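Local coordinates for methanol--corrinoid protein co-methyltransferase (Methanosarcina barkeri, PDB 2I2X), which transfers the methyl group of methanol to the cob(I)amide carried by its partner protein MtaC, the zinc-dependent first step of methanogenesis from methanol, at residues D424-A427 / A428-L432; M436-F439 / M440-L444. All coordinates share one frame; numbering follows the deposited sequence.

Contact 1 of 2, residues D424-A427 / A428-L432; sequences DAKA and ALEAL
Lys426 and Glu430, one helical turn apart, reach toward each other obliquely at the margin of the packed face of helix 416-430, the glutamate exposed and the lysine resting against Asn402. The lysine starts with CG anti to its own N (chi1 -178°) and then bends at its last two torsions, which swings the ammonium round to the glutamate. The carboxylate is met by the chain as well as by the charge: Glu430 OE2 lies 3.7 Å from Lys426 CG, while Lys426 NZ stands 3.7 Å from Glu430 OE1, a long salt bridge with little directional grip. Glu405 of helix 389-409 is a second, also long and weak, ionic partner of the same ammonium. Nearer the backbone, Glu430 CG comes within 3.2 Å of Lys426 O, the carbonyl that also accepts the Glu430 N-H at 2.9 Å.

On another side of the helix Leu429 turns inward. Leu429 CG sits beside its own N (chi1 -67°), which sets the branch over the preceding turn, 3.3 Å from Ala425 O. Leu429 N bonds to Ala425 O at 2.9 Å. The leucine then packs on Ile181 of helix 181-210 and on Ala397 and Ile398 of helix 389-409, and the small Ala425 also meets Ile181. Toward Ala431 the backbone pairing weakens: Ala427 O receives both Glu430 N and Ala431 N, each through a weak bond, at 3.3 and 3.1 Å. An i to i+4 Lys-Glu pair at the margin and an alanine-leucine face inside are the marks of an amphipathic helix, here near its C-terminal end and laid against two longer helices.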
loop_
_atom_site.group_PDB
_atom_site.type_symbol
_atom_site.label_atom_id
_atom_site.label_comp_id
_atom_site.label_asym_id
_atom_site.label_seq_id
_atom_site.Cartn_x
_atom_site.Cartn_y
_atom_site.Cartn_z
ATOM N N ASP A 424 -20.444 11.562 -31.219
ATOM C CA ASP A 424 -20.779 10.399 -32.021
ATOM C C ASP A 424 -21.657 9.451 -31.218
ATOM O O ASP A 424 -22.669 8.956 -31.747
ATOM C CB ASP A 424 -19.513 9.678 -32.514
ATOM C CG ASP A 424 -18.724 10.492 -33.566
ATOM O OD1 ASP A 424 -19.158 11.599 -33.987
ATOM O OD2 ASP A 424 -17.649 10.007 -33.989
ATOM N N ALA A 425 -21.318 9.238 -29.941
ATOM C CA ALA A 425 -22.085 8.312 -29.109
ATOM C C ALA A 425 -23.475 8.839 -28.810
ATOM O O ALA A 425 -24.456 8.064 -28.818
ATOM C CB ALA A 425 -21.359 7.945 -27.827
ATOM N N LYS A 426 -23.579 10.145 -28.575
ATOM C CA LYS A 426 -24.893 10.724 -28.311
ATOM C C LYS A 426 -25.824 10.549 -29.534
ATOM O O LYS A 426 -26.987 10.120 -29.395
ATOM C CB LYS A 426 -24.779 12.190 -27.882
ATOM C CG LYS A 426 -26.110 12.865 -27.536
ATOM C CD LYS A 426 -25.822 14.244 -27.035
ATOM C CE LYS A 426 -26.509 15.357 -27.806
ATOM N NZ LYS A 426 -27.702 15.813 -27.045
ATOM N N ALA A 427 -25.294 10.831 -30.731
ATOM C CA ALA A 427 -26.079 10.685 -31.963
ATOM C C ALA A 427 -26.512 9.233 -32.189
ATOM O O ALA A 427 -27.653 8.990 -32.582
ATOM C CB ALA A 427 -25.334 11.264 -33.190
ATOM N N ALA A 428 -25.615 8.279 -31.918
ATOM C CA ALA A 428 -25.943 6.847 -32.049
ATOM C C ALA A 428 -27.003 6.407 -31.065
ATOM O O ALA A 428 -27.859 5.599 -31.410
ATOM C CB ALA A 428 -24.705 5.971 -31.899
ATOM N N LEU A 429 -26.969 6.933 -29.841
ATOM C CA LEU A 429 -27.992 6.595 -28.849
ATOM C C LEU A 429 -29.320 7.236 -29.200
ATOM O O LEU A 429 -30.384 6.664 -28.925
ATOM C CB LEU A 429 -27.591 7.022 -27.439
ATOM C CG LEU A 429 -26.408 6.313 -26.770
ATOM C CD1 LEU A 429 -25.779 7.265 -25.748
ATOM C CD2 LEU A 429 -26.866 5.011 -26.135
ATOM N N GLU A 430 -29.254 8.423 -29.801
ATOM C CA GLU A 430 -30.466 9.155 -30.100
ATOM C C GLU A 430 -31.177 8.596 -31.341
ATOM O O GLU A 430 -32.362 8.820 -31.517
ATOM C CB GLU A 430 -30.203 10.665 -30.175
ATOM C CG GLU A 430 -29.911 11.260 -28.793
ATOM C CD GLU A 430 -29.813 12.775 -28.750
ATOM O OE1 GLU A 430 -30.378 13.372 -27.808
ATOM O OE2 GLU A 430 -29.152 13.376 -29.617
ATOM N N ALA A 431 -30.460 7.837 -32.168
ATOM C CA ALA A 431 -31.048 7.258 -33.389
ATOM C C ALA A 431 -31.782 5.954 -33.103
ATOM O O ALA A 431 -32.484 5.463 -33.969
ATOM C CB ALA A 431 -29.968 7.037 -34.477
ATOM N N LEU A 432 -31.619 5.404 -31.895
ATOM C CA LEU A 432 -32.245 4.141 -31.530
ATOM C C LEU A 432 -33.747 4.303 -31.339
ATOM O O LEU A 432 -34.213 5.397 -31.044
ATOM C CB LEU A 432 -31.603 3.554 -30.271
ATOM C CG LEU A 432 -30.139 3.126 -30.431
ATOM C CD1 LEU A 432 -29.442 2.861 -29.047
ATOM C CD2 LEU A 432 -29.975 1.949 -31.422
#

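Contact 2 of 2, residues M436-F439 / M440-L444; sequences MDKF and MDDCL
Cys443 drops its sulfur onto one face of the Phe439 ring, one turn back along helix 436-450. Cys443 SG lies 3.5 Å from the Phe439 ring centroid, 15° off the normal, and nearest to Phe439 CZ, at 3.4 Å. Two first torsions bring sulfur and ring face together: Phe439 holds CG anti to N (chi1 -178°), and Cys443 keeps SG beside its own N. The sulfur is the bump, set on the flat of the ring and offset toward its rim. The ring also stacks with Tyr390 and meets Tyr186, which Cys443 touches too.

Beside this pair the two methionines run side by side in the same direction. Met436 is extended, whereas Met440 curls at chi2 and chi3; Met440 CG is the bump set against the extended Met436 chain, 3.7 Å from Met436 CG, with Met436 CE also close. The two side chains have different neighbours: Met436 touches Ile389 and Tyr390, Met440 touches Tyr186, Cys190 and Phe461.

On the solvent side Lys438 bends at chi2 and brings its amine to the Asp442 carboxylate. Lys438 NZ bonds Asp442 OD1 at 2.9 Å, on the syn lone pair, and Asp442 OD2 more weakly at 3.0 Å, a forked grip on one carboxylate. With an alanine in place of this aspartate, the Lys438 ammonium is likely to lose both carboxylate contacts, and its long chain to be freer to swing. Backbone bonds at every step, such as Met440 N to Met436 O at 2.7 Å, keep the turns regular. The Cys sulfur-aromatic contact and the i to i+4 Lys-Asp bridge belong to the two faces of an amphipathic helix, packed on helices 181-210 and 389-409.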
loop_
_atom_site.group_PDB
_atom_site.type_symbol
_atom_site.label_atom_id
_atom_site.label_comp_id
_atom_site.label_asym_id
_atom_site.label_seq_id
_atom_site.Cartn_x
_atom_site.Cartn_y
_atom_site.Cartn_z
ATOM N N MET A 436 -38.569 -1.317 -26.926
ATOM C CA MET A 436 -37.622 -2.353 -26.519
ATOM C C MET A 436 -37.549 -3.550 -27.469
ATOM O O MET A 436 -36.455 -3.902 -27.907
ATOM C CB MET A 436 -37.902 -2.825 -25.081
ATOM C CG MET A 436 -36.917 -3.871 -24.560
ATOM S SD MET A 436 -37.145 -4.313 -22.818
ATOM C CE MET A 436 -36.439 -5.947 -22.678
ATOM N N ASP A 437 -38.681 -4.207 -27.754
ATOM C CA ASP A 437 -38.699 -5.406 -28.652
ATOM C C ASP A 437 -37.963 -5.190 -29.968
ATOM O O ASP A 437 -37.146 -6.004 -30.353
ATOM C CB ASP A 437 -40.129 -5.897 -28.923
ATOM C CG ASP A 437 -40.871 -6.259 -27.647
ATOM O OD1 ASP A 437 -40.206 -6.661 -26.664
ATOM O OD2 ASP A 437 -42.117 -6.120 -27.615
ATOM N N LYS A 438 -38.235 -4.083 -30.646
ATOM C CA LYS A 438 -37.473 -3.696 -31.829
ATOM C C LYS A 438 -35.949 -3.804 -31.605
ATOM O O LYS A 438 -35.231 -4.477 -32.377
ATOM C CB LYS A 438 -37.820 -2.248 -32.133
ATOM C CG LYS A 438 -37.563 -1.698 -33.513
ATOM C CD LYS A 438 -36.973 -2.613 -34.531
ATOM C CE LYS A 438 -36.744 -1.769 -35.781
ATOM N NZ LYS A 438 -35.675 -2.299 -36.671
ATOM N N PHE A 439 -35.456 -3.117 -30.571
ATOM C CA PHE A 439 -34.045 -3.078 -30.259
ATOM C C PHE A 439 -33.561 -4.479 -29.912
ATOM O O PHE A 439 -32.533 -4.942 -30.427
ATOM C CB PHE A 439 -33.779 -2.118 -29.090
ATOM C CG PHE A 439 -32.316 -1.982 -28.728
ATOM C CD1 PHE A 439 -31.469 -1.154 -29.488
ATOM C CD2 PHE A 439 -31.797 -2.662 -27.626
ATOM C CE1 PHE A 439 -30.128 -1.004 -29.160
ATOM C CE2 PHE A 439 -30.469 -2.522 -27.275
ATOM C CZ PHE A 439 -29.611 -1.685 -28.050
ATOM N N MET A 440 -34.309 -5.163 -29.059
ATOM C CA MET A 440 -33.927 -6.504 -28.690
ATOM C C MET A 440 -33.756 -7.343 -29.940
ATOM O O MET A 440 -32.703 -7.997 -30.113
ATOM C CB MET A 440 -34.918 -7.126 -27.700
ATOM C CG MET A 440 -34.898 -6.428 -26.340
ATOM S SD MET A 440 -33.218 -6.335 -25.568
ATOM C CE MET A 440 -33.203 -7.995 -24.879
ATOM N N ASP A 441 -34.753 -7.281 -30.829
ATOM C CA ASP A 441 -34.723 -8.062 -32.059
ATOM C C ASP A 441 -33.616 -7.661 -33.004
ATOM O O ASP A 441 -32.950 -8.541 -33.520
ATOM C CB ASP A 441 -36.071 -8.082 -32.811
ATOM C CG ASP A 441 -36.043 -9.058 -34.016
ATOM O OD1 ASP A 441 -35.774 -10.272 -33.789
ATOM O OD2 ASP A 441 -36.239 -8.598 -35.179
ATOM N N ASP A 442 -33.415 -6.361 -33.230
ATOM C CA ASP A 442 -32.272 -5.890 -34.040
ATOM C C ASP A 442 -30.953 -6.439 -33.503
ATOM O O ASP A 442 -30.109 -6.909 -34.283
ATOM C CB ASP A 442 -32.164 -4.347 -34.054
ATOM C CG ASP A 442 -33.210 -3.674 -34.942
ATOM O OD1 ASP A 442 -33.953 -4.376 -35.671
ATOM O OD2 ASP A 442 -33.282 -2.429 -34.925
ATOM N N CYS A 443 -30.782 -6.388 -32.173
ATOM C CA CYS A 443 -29.510 -6.767 -31.562
ATOM C C CYS A 443 -29.302 -8.265 -31.585
ATOM O O CYS A 443 -28.177 -8.735 -31.895
ATOM C CB CYS A 443 -29.365 -6.232 -30.129
ATOM S SG CYS A 443 -29.303 -4.445 -30.042
ATOM N N LEU A 444 -30.367 -9.002 -31.251
ATOM C CA LEU A 444 -30.299 -10.464 -31.300
ATOM C C LEU A 444 -29.676 -10.904 -32.629
ATOM O O LEU A 444 -28.690 -11.655 -32.651
ATOM C CB LEU A 444 -31.677 -11.106 -31.174
ATOM C CG LEU A 444 -31.825 -12.406 -30.376
ATOM C CD1 LEU A 444 -32.966 -13.269 -30.916
ATOM C CD2 LEU A 444 -30.539 -13.187 -30.262
#

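Overall arrangement
Contacts 1 and 2 are successive turns of chain on two consecutive helices, 416-430 and 436-450, their centres about 16 Å apart and each about 27 Å from the centre of the chain, away from the metal and corrinoid sites. Both are only partly buried and both lean on helices 181-210 and 389-409. They join directly where Leu432 CD2 packs on Phe439 CE1 at 3.7 Å. Contact 1, near a helix C-terminus, has a thin aliphatic inner face with Leu429 buried; contact 2, at a helix start, buries Phe439 and Cys443, with two methionines partly exposed beside them. Its lysine-acid pair lies outside, that of contact 1 at the packed margin.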